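Local coordinates for LRR receptor-like serine/threonine-protein kinase RGI3 (Arabidopsis thaliana, PDB 5HZ0) that binds RGF peptide hormones through its extracellular leucine-rich repeats and, as a membrane receptor kinase that pairs with SERK co-receptors, relays their signal to maintain the root stem cell niche, at residues L116-L121 and A140-K144; L165-S171 and A188-L194; K182-I187 and T206-Y212; C349-I355 and G372-K378. The protein carries 5 engineered substitutions. Numbering follows the deposited sequence.

All four contacts join successive turns of the leucine-rich repeat solenoid. Interactions 1 and 2 lie in the turns that follow the strands of the long parallel sheet, are largely buried, and touch each other through G142 N and A166 O (2.7 Å) and K144 O and S169 OG (2.4 Å). Interactions 3 and 4, partly buried and about 36 Å apart between centres, sit where the chain enters that same sheet, so parallel strand pairing dominates there, whereas asparagine, threonine and serine side chains take a larger share of the bonding in the first two. Interactions 2 and 3 meet at A188, I189, Y190 and Y212. Interactions 1 and 2 reach the bound RGF2 peptide at several residues, interactions 3 and 4 at one each.

Interaction 1 (L116-L121 and A140-K144); sequences LFDNKL and AGGNK
Segments 116-121 and 140-144 are equivalent turns of adjacent leucine-rich repeats, stacked in parallel without regular strand; the nearest CA pairs are F117-A140 (4.2 Å), D118-G142 (4.5 Å) and N119-N143 (5.3 Å). Both segments swing into the left-handed region at one position, D118 (phi/psi 56/56) and G142 (61/36). Backbone bonding is stepped: D118 N donates to G141 O (2.9 Å), and N119 N makes a weak bond to G142 O (3.2 Å). CA-H...O contacts accompany them, F117 CA to G141 O at 3.1 Å and D118 CA to G142 O at 3.3 Å. Side-chain bonding centres on N143, an asparagine of the repeat's asparagine column (chi1 m, chi2 -77°). Its ND2 gives a very short bond to A140 O (2.5 Å) within its own turn, while OD1 accepts a weak bond from L121 N (3.0 Å) in the preceding repeat. N119, also m, closes its own turn in the same way, ND2 to L116 O (2.8 Å, weak). Apolar contact is slight: L116 CB lies 4.4 Å from A140 CB. At G142 a CB would run into D118 OD1, which is hydrogen-bonded to the backbone of the bound peptide, while G141 N bonds to a modified peptide side chain. Buried asparagine amides thus satisfy turn backbone, and the turns present F117, D118, A140, G141 and G142 of two peptide-recognition motifs.

Interaction 2 (L165-S171 and A188-L194); sequences LAETSLS and AIYTSLL
The apolar centre is small: L165 CB meets I189 CG2 at 3.9 Å, and L170 CD2 reaches the same CG2 at 4.5 Å, inside the leucine-rich repeat core. Beside it A166 CB sits squarely over the Y190 ring, 3.4 Å from the centroid and 7° off its normal, a CH-pi contact made with Y190 at chi1 p. The turns 165-171 and 188-194 run parallel, with nearest CA pairs A166-I189 (4.2 Å), E167-T191 (4.9 Å), T168-S192 (5.1 Å) and S171-L194 (4.1 Å); E167 (54/47) and T191 (57/54) both take left-handed backbone angles. Main-chain bonds join L165 N to A188 O (2.9 Å) and E167 N to Y190 O (2.8 Å), and a weak one L193 N to L170 O (3.0 Å). E167 CA approaches T191 O at 3.1 Å. Where the preceding repeat has an asparagine, N143, this pair carries hydroxyls: T168 OG1 (chi1 p) donates to L165 O (2.6 Å), and S192 OG (chi1 m) lies 3.0 Å from T168 O and 3.1 Å from T168 OG1, its single proton not assigned between them. At the edge, E167 OE2 and Y190 OH bond to the bound peptide's backbone, and A166 N to a modified peptide side chain. Main-chain bonds therefore tie the turns together, with the T168 and S192 hydroxyls clustered between them, while the alanine-tyrosine CH-pi pair and a carboxylate form part of the hormone-binding surface.

Interaction 3 (K182-I187 and T206-Y212); sequences KRVQTI and TELQNLY
Q185 O is bifurcated, accepting from Q209 N (2.8 Å) and N210 N (3.0 Å); beyond it I187 N donates to N210 O (3.1 Å) and Y212 N to I187 O (3.0 Å). N210 ND2, with chi1 m, donates to T186 OG1 (2.9 Å), while N210 OD1 turns to S234 OG in the next repeat. These bonds set two successive repeats side by side as parallel strands, T186 opposite N210 (CA-CA 4.8 Å) and I187 opposite L211 (5.3 Å). Before the strands, E207 CG packs at 3.2 Å from K182 O, and its OE2 forms a salt bridge with K231. Inward, L208 (chi1 t, chi2 p) puts CD1 3.9 Å from V184 CG1 and 4.1 Å from I187 CG1; L211, in the same rotamer, brings CD1 4.2 Å from I187 CB. Y212, of a peptide-recognition motif, packs on an apolar side chain of the bound peptide. In this step of the leucine-rich repeat sheet, aliphatic side chains fill the solenoid interior; on the other face of the strands, that of T186 and N210, a side-chain hydrogen bond joins the repeats.

Interaction 4 (C349-I355 and G372-K378); sequences CRELQAI and GLRNLTK
This is one leucine-rich repeat stacked on the next, the leucines of 372-378 wedging against 349-355. A type I turn over C349-L352 leads into the first strand. L373 (m, t) pushes CD2 to 3.1 Å from C349 O and lays CD1 3.9 Å from L352 CB and 4.2 Å from I355 CD1. L376 (t, p) fills the neighbouring hollow, CD1 3.8 Å from I355 CD1 and 4.2 Å from L352 CB. R350, all m through chi3, folds back toward 372-378: L373 CD2 lies over one face of its guanidinium while NH2 donates to G372 O (3.0 Å) and NH1 to S347 O. Parallel pairing begins at A354-K378, where A354 CA lies 4.6 Å from K378 CA and A354 CB 4.1 Å from K378 CB; I355 N bonds to K378 O (2.9 Å). The K378 side chain leaves with chi1 m and chi2 to chi4 t, and NZ hydrogen-bonds a polar side chain of the bound peptide. Q353 O takes three donors: T377 N at 2.8 Å, T377 OG1 at 3.2 Å and K378 N at 3.2 Å.

Interaction 1 (L116-L121 and A140-K144)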
# COMPACT_ATOMS: atom_id res chain seq x y z
N LEU A 116 -22.06 -3.66 -21.62
CA LEU A 116 -22.41 -2.29 -21.21
C LEU A 116 -21.36 -1.57 -20.37
O LEU A 116 -21.57 -0.43 -19.97
CB LEU A 116 -23.78 -2.27 -20.52
CG LEU A 116 -24.84 -3.03 -21.32
CD1 LEU A 116 -26.16 -3.13 -20.55
CD2 LEU A 116 -25.04 -2.41 -22.71
N PHE A 117 -20.24 -2.23 -20.09
CA PHE A 117 -19.32 -1.75 -19.07
C PHE A 117 -18.66 -0.41 -19.39
O PHE A 117 -18.65 0.03 -20.53
CB PHE A 117 -18.27 -2.82 -18.73
CG PHE A 117 -17.28 -3.10 -19.84
CD1 PHE A 117 -16.12 -2.36 -19.97
CD2 PHE A 117 -17.51 -4.13 -20.74
CE1 PHE A 117 -15.21 -2.63 -20.99
CE2 PHE A 117 -16.61 -4.40 -21.76
CZ PHE A 117 -15.46 -3.65 -21.88
N ASP A 118 -18.13 0.25 -18.36
CA ASP A 118 -17.49 1.57 -18.50
C ASP A 118 -18.41 2.63 -19.14
O ASP A 118 -18.08 3.24 -20.17
CB ASP A 118 -16.15 1.48 -19.25
CG ASP A 118 -15.05 0.87 -18.40
OD1 ASP A 118 -15.07 1.04 -17.17
OD2 ASP A 118 -14.14 0.23 -18.96
N ASN A 119 -19.57 2.83 -18.53
CA ASN A 119 -20.48 3.86 -18.99
C ASN A 119 -20.94 4.74 -17.84
O ASN A 119 -20.39 4.70 -16.75
CB ASN A 119 -21.68 3.25 -19.72
CG ASN A 119 -21.39 2.95 -21.16
OD1 ASN A 119 -20.79 3.76 -21.85
ND2 ASN A 119 -21.80 1.77 -21.62
N LYS A 120 -21.91 5.59 -18.13
CA LYS A 120 -22.61 6.36 -17.09
C LYS A 120 -23.98 5.81 -16.67
O LYS A 120 -24.78 6.55 -16.09
CB LYS A 120 -22.67 7.84 -17.45
CG LYS A 120 -21.34 8.53 -17.24
CD LYS A 120 -21.35 9.87 -17.93
CE LYS A 120 -20.69 10.95 -17.10
NZ LYS A 120 -20.89 12.28 -17.75
N LEU A 121 -24.30 4.57 -17.05
CA LEU A 121 -25.61 3.96 -16.80
C LEU A 121 -26.06 3.97 -15.33
O LEU A 121 -25.24 3.89 -14.41
CB LEU A 121 -25.66 2.52 -17.31
CG LEU A 121 -25.31 2.26 -18.78
CD1 LEU A 121 -25.37 0.76 -19.06
CD2 LEU A 121 -26.24 3.03 -19.71
N ALA A 140 -21.59 -5.46 -17.19
CA ALA A 140 -22.09 -4.10 -16.92
C ALA A 140 -21.29 -3.24 -15.92
O ALA A 140 -21.76 -2.17 -15.52
CB ALA A 140 -23.55 -4.14 -16.53
N GLY A 141 -20.15 -3.73 -15.46
CA GLY A 141 -19.36 -3.04 -14.46
C GLY A 141 -18.83 -1.67 -14.86
O GLY A 141 -18.92 -1.27 -16.01
N GLY A 142 -18.27 -0.94 -13.91
CA GLY A 142 -17.84 0.42 -14.19
C GLY A 142 -18.97 1.34 -14.63
O GLY A 142 -18.79 2.18 -15.52
N ASN A 143 -20.15 1.14 -14.04
CA ASN A 143 -21.22 2.14 -14.01
C ASN A 143 -21.51 2.44 -12.54
O ASN A 143 -22.11 1.61 -11.85
CB ASN A 143 -22.49 1.59 -14.67
CG ASN A 143 -22.32 1.32 -16.15
OD1 ASN A 143 -22.33 2.25 -16.95
ND2 ASN A 143 -22.17 0.05 -16.52
N LYS A 144 -21.13 3.63 -12.07
CA LYS A 144 -21.17 3.89 -10.63
C LYS A 144 -22.58 3.88 -10.06
O LYS A 144 -22.80 3.44 -8.93
CB LYS A 144 -20.43 5.18 -10.24
CG LYS A 144 -20.14 5.26 -8.74
CD LYS A 144 -19.29 6.47 -8.36
CE LYS A 144 -19.99 7.77 -8.73
NZ LYS A 144 -19.28 8.99 -8.22

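Interaction 2 (L165-S171 and A188-L194)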
# COMPACT_ATOMS: atom_id res chain seq x y z
N LEU A 165 -20.34 -7.19 -12.76
CA LEU A 165 -20.98 -6.00 -12.24
C LEU A 165 -20.05 -5.11 -11.41
O LEU A 165 -20.53 -4.45 -10.52
CB LEU A 165 -22.28 -6.37 -11.53
CG LEU A 165 -23.22 -7.05 -12.55
CD1 LEU A 165 -24.28 -7.89 -11.88
CD2 LEU A 165 -23.85 -6.00 -13.46
N ALA A 166 -18.74 -5.29 -11.54
CA ALA A 166 -17.79 -4.62 -10.66
C ALA A 166 -17.85 -3.09 -10.72
O ALA A 166 -18.19 -2.52 -11.75
CB ALA A 166 -16.38 -5.10 -10.95
N GLU A 167 -17.50 -2.44 -9.61
CA GLU A 167 -17.54 -0.98 -9.51
C GLU A 167 -18.90 -0.41 -9.89
O GLU A 167 -19.01 0.53 -10.67
CB GLU A 167 -16.41 -0.33 -10.29
CG GLU A 167 -15.11 -0.43 -9.55
CD GLU A 167 -13.98 0.29 -10.23
OE1 GLU A 167 -14.23 1.38 -10.78
OE2 GLU A 167 -12.85 -0.24 -10.22
N THR A 168 -19.93 -1.02 -9.32
CA THR A 168 -21.28 -0.51 -9.45
C THR A 168 -21.81 -0.26 -8.05
O THR A 168 -21.13 -0.51 -7.05
CB THR A 168 -22.19 -1.52 -10.17
OG1 THR A 168 -22.22 -2.74 -9.42
CG2 THR A 168 -21.68 -1.80 -11.57
N SER A 169 -23.03 0.23 -7.98
CA SER A 169 -23.70 0.42 -6.70
C SER A 169 -24.62 -0.74 -6.32
O SER A 169 -25.49 -0.59 -5.46
CB SER A 169 -24.36 1.79 -6.63
OG SER A 169 -23.36 2.79 -6.69
N LEU A 170 -24.49 -1.85 -7.03
CA LEU A 170 -25.27 -3.05 -6.73
C LEU A 170 -25.19 -3.39 -5.25
O LEU A 170 -24.10 -3.48 -4.68
CB LEU A 170 -24.78 -4.24 -7.55
CG LEU A 170 -25.93 -5.00 -8.21
CD1 LEU A 170 -26.37 -4.29 -9.48
CD2 LEU A 170 -25.51 -6.40 -8.48
N SER A 171 -26.36 -3.60 -4.65
CA SER A 171 -26.45 -3.77 -3.21
C SER A 171 -27.24 -5.01 -2.85
O SER A 171 -27.67 -5.73 -3.73
CB SER A 171 -27.14 -2.56 -2.58
OG SER A 171 -28.48 -2.43 -3.05
N ALA A 188 -17.72 -11.63 -11.30
CA ALA A 188 -16.96 -10.50 -10.77
C ALA A 188 -17.87 -9.35 -10.35
O ALA A 188 -18.31 -8.52 -11.17
CB ALA A 188 -15.95 -10.01 -11.81
N ILE A 189 -18.11 -9.25 -9.05
CA ILE A 189 -18.81 -8.10 -8.54
C ILE A 189 -18.04 -7.57 -7.35
O ILE A 189 -18.37 -7.88 -6.21
CB ILE A 189 -20.23 -8.54 -8.09
CG1 ILE A 189 -20.78 -9.59 -9.08
CG2 ILE A 189 -21.17 -7.34 -7.96
CD1 ILE A 189 -22.21 -10.05 -8.80
N TYR A 190 -17.15 -6.63 -7.62
CA TYR A 190 -16.19 -6.18 -6.63
C TYR A 190 -16.14 -4.67 -6.62
O TYR A 190 -16.40 -4.03 -7.65
CB TYR A 190 -14.79 -6.79 -6.86
CG TYR A 190 -14.18 -6.53 -8.22
CD1 TYR A 190 -13.55 -5.34 -8.51
CD2 TYR A 190 -14.22 -7.51 -9.22
CE1 TYR A 190 -12.98 -5.11 -9.75
CE2 TYR A 190 -13.66 -7.30 -10.47
CZ TYR A 190 -13.04 -6.10 -10.73
OH TYR A 190 -12.49 -5.87 -11.97
N THR A 191 -15.81 -4.10 -5.45
CA THR A 191 -15.83 -2.66 -5.26
C THR A 191 -17.23 -2.15 -5.58
O THR A 191 -17.44 -1.29 -6.43
CB THR A 191 -14.76 -1.98 -6.12
OG1 THR A 191 -13.57 -2.78 -6.11
CG2 THR A 191 -14.45 -0.57 -5.60
N SER A 192 -18.20 -2.75 -4.90
CA SER A 192 -19.62 -2.45 -5.05
C SER A 192 -20.26 -2.27 -3.67
O SER A 192 -19.56 -2.04 -2.68
CB SER A 192 -20.35 -3.52 -5.86
OG SER A 192 -20.14 -3.33 -7.25
N LEU A 193 -21.59 -2.25 -3.65
CA LEU A 193 -22.37 -2.09 -2.41
C LEU A 193 -22.97 -3.34 -1.75
O LEU A 193 -23.84 -3.21 -0.89
CB LEU A 193 -23.41 -0.96 -2.56
CG LEU A 193 -22.75 0.39 -2.86
CD1 LEU A 193 -23.77 1.52 -2.90
CD2 LEU A 193 -21.65 0.69 -1.86
N LEU A 194 -22.61 -4.53 -2.21
CA LEU A 194 -23.18 -5.77 -1.65
C LEU A 194 -23.08 -5.94 -0.12
O LEU A 194 -22.07 -5.58 0.49
CB LEU A 194 -22.53 -6.99 -2.28
CG LEU A 194 -22.66 -7.19 -3.79
CD1 LEU A 194 -21.80 -8.38 -4.17
CD2 LEU A 194 -24.12 -7.41 -4.19

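Interaction 3 (K182-I187 and T206-Y212)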
# COMPACT_ATOMS: atom_id res chain seq x y z
N LYS A 182 -25.20 -23.07 -13.99
CA LYS A 182 -24.43 -24.30 -13.88
C LYS A 182 -23.22 -24.22 -14.78
O LYS A 182 -22.33 -25.04 -14.71
CB LYS A 182 -25.31 -25.50 -14.23
CG LYS A 182 -25.56 -26.45 -13.06
CD LYS A 182 -26.68 -25.96 -12.17
CE LYS A 182 -26.82 -26.83 -10.93
NZ LYS A 182 -27.89 -26.35 -10.00
N ARG A 183 -23.24 -23.25 -15.68
CA ARG A 183 -22.09 -22.98 -16.53
C ARG A 183 -21.27 -21.75 -16.21
O ARG A 183 -20.30 -21.50 -16.91
CB ARG A 183 -22.52 -22.96 -18.00
CG ARG A 183 -23.36 -24.18 -18.36
CD ARG A 183 -23.92 -24.06 -19.74
NE ARG A 183 -23.52 -25.20 -20.56
CZ ARG A 183 -23.92 -25.40 -21.81
NH1 ARG A 183 -24.74 -24.53 -22.38
NH2 ARG A 183 -23.50 -26.47 -22.47
N VAL A 184 -21.66 -20.95 -15.21
CA VAL A 184 -20.91 -19.72 -14.94
C VAL A 184 -19.48 -20.00 -14.45
O VAL A 184 -19.24 -20.84 -13.59
CB VAL A 184 -21.66 -18.69 -14.03
CG1 VAL A 184 -21.39 -18.94 -12.54
CG2 VAL A 184 -21.26 -17.27 -14.39
N GLN A 185 -18.53 -19.29 -15.03
CA GLN A 185 -17.11 -19.48 -14.77
C GLN A 185 -16.54 -18.38 -13.89
O GLN A 185 -15.81 -18.64 -12.93
CB GLN A 185 -16.30 -19.68 -16.06
CG GLN A 185 -16.51 -21.06 -16.70
CD GLN A 185 -15.70 -21.26 -17.98
OE1 GLN A 185 -14.64 -20.66 -18.16
NE2 GLN A 185 -16.21 -22.09 -18.87
N THR A 186 -16.77 -17.14 -14.31
CA THR A 186 -16.35 -15.99 -13.55
C THR A 186 -17.53 -15.13 -13.08
O THR A 186 -18.32 -14.65 -13.90
CB THR A 186 -15.37 -15.13 -14.36
OG1 THR A 186 -14.19 -15.90 -14.64
CG2 THR A 186 -14.98 -13.88 -13.58
N ILE A 187 -17.64 -14.95 -11.77
CA ILE A 187 -18.54 -13.95 -11.21
C ILE A 187 -17.70 -12.79 -10.64
O ILE A 187 -17.02 -12.95 -9.62
CB ILE A 187 -19.43 -14.55 -10.10
CG1 ILE A 187 -20.37 -15.60 -10.69
CG2 ILE A 187 -20.25 -13.45 -9.39
CD1 ILE A 187 -21.27 -16.26 -9.66
N THR A 206 -21.29 -25.42 -10.80
CA THR A 206 -20.30 -26.49 -10.79
C THR A 206 -19.03 -26.09 -11.53
O THR A 206 -17.93 -26.53 -11.19
CB THR A 206 -20.87 -27.83 -11.31
OG1 THR A 206 -20.80 -27.90 -12.74
CG2 THR A 206 -22.30 -28.01 -10.86
N GLU A 207 -19.20 -25.23 -12.52
CA GLU A 207 -18.12 -24.70 -13.35
C GLU A 207 -17.43 -23.46 -12.80
O GLU A 207 -16.54 -22.91 -13.46
CB GLU A 207 -18.68 -24.39 -14.73
CG GLU A 207 -19.23 -25.60 -15.40
CD GLU A 207 -18.13 -26.61 -15.74
OE1 GLU A 207 -17.33 -26.35 -16.67
OE2 GLU A 207 -18.05 -27.67 -15.06
N LEU A 208 -17.85 -22.96 -11.63
CA LEU A 208 -17.23 -21.75 -11.10
C LEU A 208 -15.72 -21.89 -10.90
O LEU A 208 -15.24 -22.82 -10.28
CB LEU A 208 -17.89 -21.31 -9.80
CG LEU A 208 -17.54 -19.88 -9.39
CD1 LEU A 208 -18.03 -18.93 -10.48
CD2 LEU A 208 -18.19 -19.57 -8.06
N GLN A 209 -15.01 -20.92 -11.45
CA GLN A 209 -13.55 -20.88 -11.48
C GLN A 209 -13.06 -19.73 -10.64
O GLN A 209 -12.13 -19.90 -9.84
CB GLN A 209 -13.01 -20.82 -12.92
CG GLN A 209 -13.37 -22.06 -13.74
CD GLN A 209 -12.60 -22.21 -15.06
OE1 GLN A 209 -11.76 -21.38 -15.41
NE2 GLN A 209 -12.91 -23.28 -15.79
N ASN A 210 -13.59 -18.53 -10.92
CA ASN A 210 -13.16 -17.29 -10.28
C ASN A 210 -14.28 -16.53 -9.56
O ASN A 210 -15.23 -16.04 -10.18
CB ASN A 210 -12.49 -16.36 -11.31
CG ASN A 210 -11.51 -17.08 -12.21
OD1 ASN A 210 -10.47 -17.55 -11.75
ND2 ASN A 210 -11.84 -17.19 -13.49
N LEU A 211 -14.17 -16.41 -8.24
CA LEU A 211 -15.16 -15.67 -7.47
C LEU A 211 -14.54 -14.37 -6.91
O LEU A 211 -13.65 -14.43 -6.06
CB LEU A 211 -15.70 -16.57 -6.35
CG LEU A 211 -16.78 -15.96 -5.45
CD1 LEU A 211 -17.93 -15.43 -6.27
CD2 LEU A 211 -17.27 -16.98 -4.43
N TYR A 212 -14.94 -13.22 -7.44
CA TYR A 212 -14.42 -11.94 -6.95
C TYR A 212 -15.56 -11.13 -6.38
O TYR A 212 -16.33 -10.53 -7.13
CB TYR A 212 -13.78 -11.12 -8.09
CG TYR A 212 -12.83 -11.89 -9.01
CD1 TYR A 212 -12.05 -12.95 -8.54
CD2 TYR A 212 -12.71 -11.54 -10.35
CE1 TYR A 212 -11.21 -13.63 -9.37
CE2 TYR A 212 -11.86 -12.23 -11.19
CZ TYR A 212 -11.11 -13.27 -10.69
OH TYR A 212 -10.28 -13.94 -11.53

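Interaction 4 (C349-I355 and G372-K378)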
# COMPACT_ATOMS: atom_id res chain seq x y z
N CYS A 349 14.73 -21.26 1.25
CA CYS A 349 13.86 -20.69 0.25
C CYS A 349 14.74 -19.61 -0.39
O CYS A 349 14.81 -18.48 0.10
CB CYS A 349 12.62 -20.05 0.89
SG CYS A 349 11.66 -21.07 2.09
N ARG A 350 15.26 -19.94 -1.58
CA ARG A 350 16.34 -19.16 -2.21
C ARG A 350 15.79 -17.92 -2.88
O ARG A 350 16.50 -16.95 -3.08
CB ARG A 350 17.14 -20.01 -3.23
CG ARG A 350 17.81 -21.27 -2.68
CD ARG A 350 18.66 -20.99 -1.44
NE ARG A 350 19.70 -20.01 -1.72
CZ ARG A 350 20.38 -19.34 -0.79
NH1 ARG A 350 20.15 -19.56 0.51
NH2 ARG A 350 21.31 -18.46 -1.15
N GLU A 351 14.52 -17.96 -3.24
CA GLU A 351 13.86 -16.86 -3.95
C GLU A 351 13.28 -15.77 -3.06
O GLU A 351 12.69 -14.84 -3.60
CB GLU A 351 12.67 -17.40 -4.74
CG GLU A 351 12.23 -18.85 -4.42
CD GLU A 351 12.09 -19.19 -2.90
OE1 GLU A 351 12.98 -18.86 -2.12
OE2 GLU A 351 11.11 -19.81 -2.46
N LEU A 352 13.39 -15.88 -1.74
CA LEU A 352 12.70 -14.91 -0.88
C LEU A 352 13.07 -13.46 -1.21
O LEU A 352 14.24 -13.07 -1.13
CB LEU A 352 13.01 -15.17 0.59
CG LEU A 352 12.10 -16.20 1.25
CD1 LEU A 352 12.62 -16.55 2.64
CD2 LEU A 352 10.66 -15.72 1.28
N GLN A 353 12.08 -12.66 -1.60
CA GLN A 353 12.28 -11.24 -1.81
C GLN A 353 12.06 -10.38 -0.57
O GLN A 353 12.80 -9.43 -0.31
CB GLN A 353 11.47 -10.76 -3.01
CG GLN A 353 11.93 -11.45 -4.29
CD GLN A 353 10.98 -11.29 -5.45
OE1 GLN A 353 10.02 -10.50 -5.39
NE2 GLN A 353 11.22 -12.04 -6.51
N ALA A 354 11.01 -10.72 0.18
CA ALA A 354 10.59 -9.93 1.32
C ALA A 354 10.19 -10.81 2.48
O ALA A 354 9.31 -11.67 2.37
CB ALA A 354 9.43 -9.02 0.93
N ILE A 355 10.84 -10.59 3.61
CA ILE A 355 10.42 -11.22 4.85
C ILE A 355 10.00 -10.12 5.85
O ILE A 355 10.83 -9.27 6.19
CB ILE A 355 11.56 -12.05 5.46
CG1 ILE A 355 12.03 -13.12 4.48
CG2 ILE A 355 11.14 -12.67 6.78
CD1 ILE A 355 13.36 -13.74 4.87
N GLY A 372 22.16 -15.06 3.68
CA GLY A 372 22.70 -15.69 2.49
C GLY A 372 21.77 -15.55 1.29
O GLY A 372 22.14 -15.90 0.17
N LEU A 373 20.56 -15.04 1.51
CA LEU A 373 19.63 -14.88 0.40
C LEU A 373 20.11 -13.75 -0.52
O LEU A 373 20.35 -12.62 -0.08
CB LEU A 373 18.20 -14.65 0.91
CG LEU A 373 17.67 -15.79 1.79
CD1 LEU A 373 16.42 -15.40 2.56
CD2 LEU A 373 17.40 -17.03 0.97
N ARG A 374 20.31 -14.08 -1.80
CA ARG A 374 20.91 -13.15 -2.75
C ARG A 374 19.84 -12.27 -3.37
O ARG A 374 20.14 -11.24 -3.99
CB ARG A 374 21.72 -13.89 -3.82
CG ARG A 374 23.05 -14.47 -3.29
CD ARG A 374 23.80 -15.32 -4.33
NE ARG A 374 23.84 -14.70 -5.65
CZ ARG A 374 23.13 -15.12 -6.69
NH1 ARG A 374 22.32 -16.17 -6.57
NH2 ARG A 374 23.22 -14.49 -7.86
N ASN A 375 18.59 -12.70 -3.26
CA ASN A 375 17.46 -11.90 -3.72
C ASN A 375 16.61 -11.13 -2.69
O ASN A 375 15.61 -10.51 -3.05
CB ASN A 375 16.62 -12.66 -4.75
CG ASN A 375 17.04 -12.36 -6.17
OD1 ASN A 375 17.16 -13.26 -7.01
ND2 ASN A 375 17.26 -11.07 -6.45
N LEU A 376 16.98 -11.18 -1.41
CA LEU A 376 16.16 -10.56 -0.38
C LEU A 376 16.34 -9.03 -0.40
O LEU A 376 17.44 -8.54 -0.14
CB LEU A 376 16.60 -11.11 0.97
CG LEU A 376 15.74 -10.87 2.21
CD1 LEU A 376 14.37 -11.50 2.02
CD2 LEU A 376 16.42 -11.46 3.44
N THR A 377 15.28 -8.30 -0.74
CA THR A 377 15.30 -6.82 -0.67
C THR A 377 14.89 -6.26 0.69
O THR A 377 15.40 -5.23 1.13
CB THR A 377 14.46 -6.15 -1.78
OG1 THR A 377 13.08 -6.47 -1.61
CG2 THR A 377 14.92 -6.63 -3.15
N LYS A 378 13.93 -6.92 1.32
CA LYS A 378 13.33 -6.41 2.54
C LYS A 378 13.43 -7.42 3.66
O LYS A 378 12.94 -8.55 3.54
CB LYS A 378 11.87 -6.06 2.31
CG LYS A 378 11.66 -4.95 1.30
CD LYS A 378 10.18 -4.74 1.12
CE LYS A 378 9.88 -3.62 0.15
NZ LYS A 378 8.43 -3.63 -0.16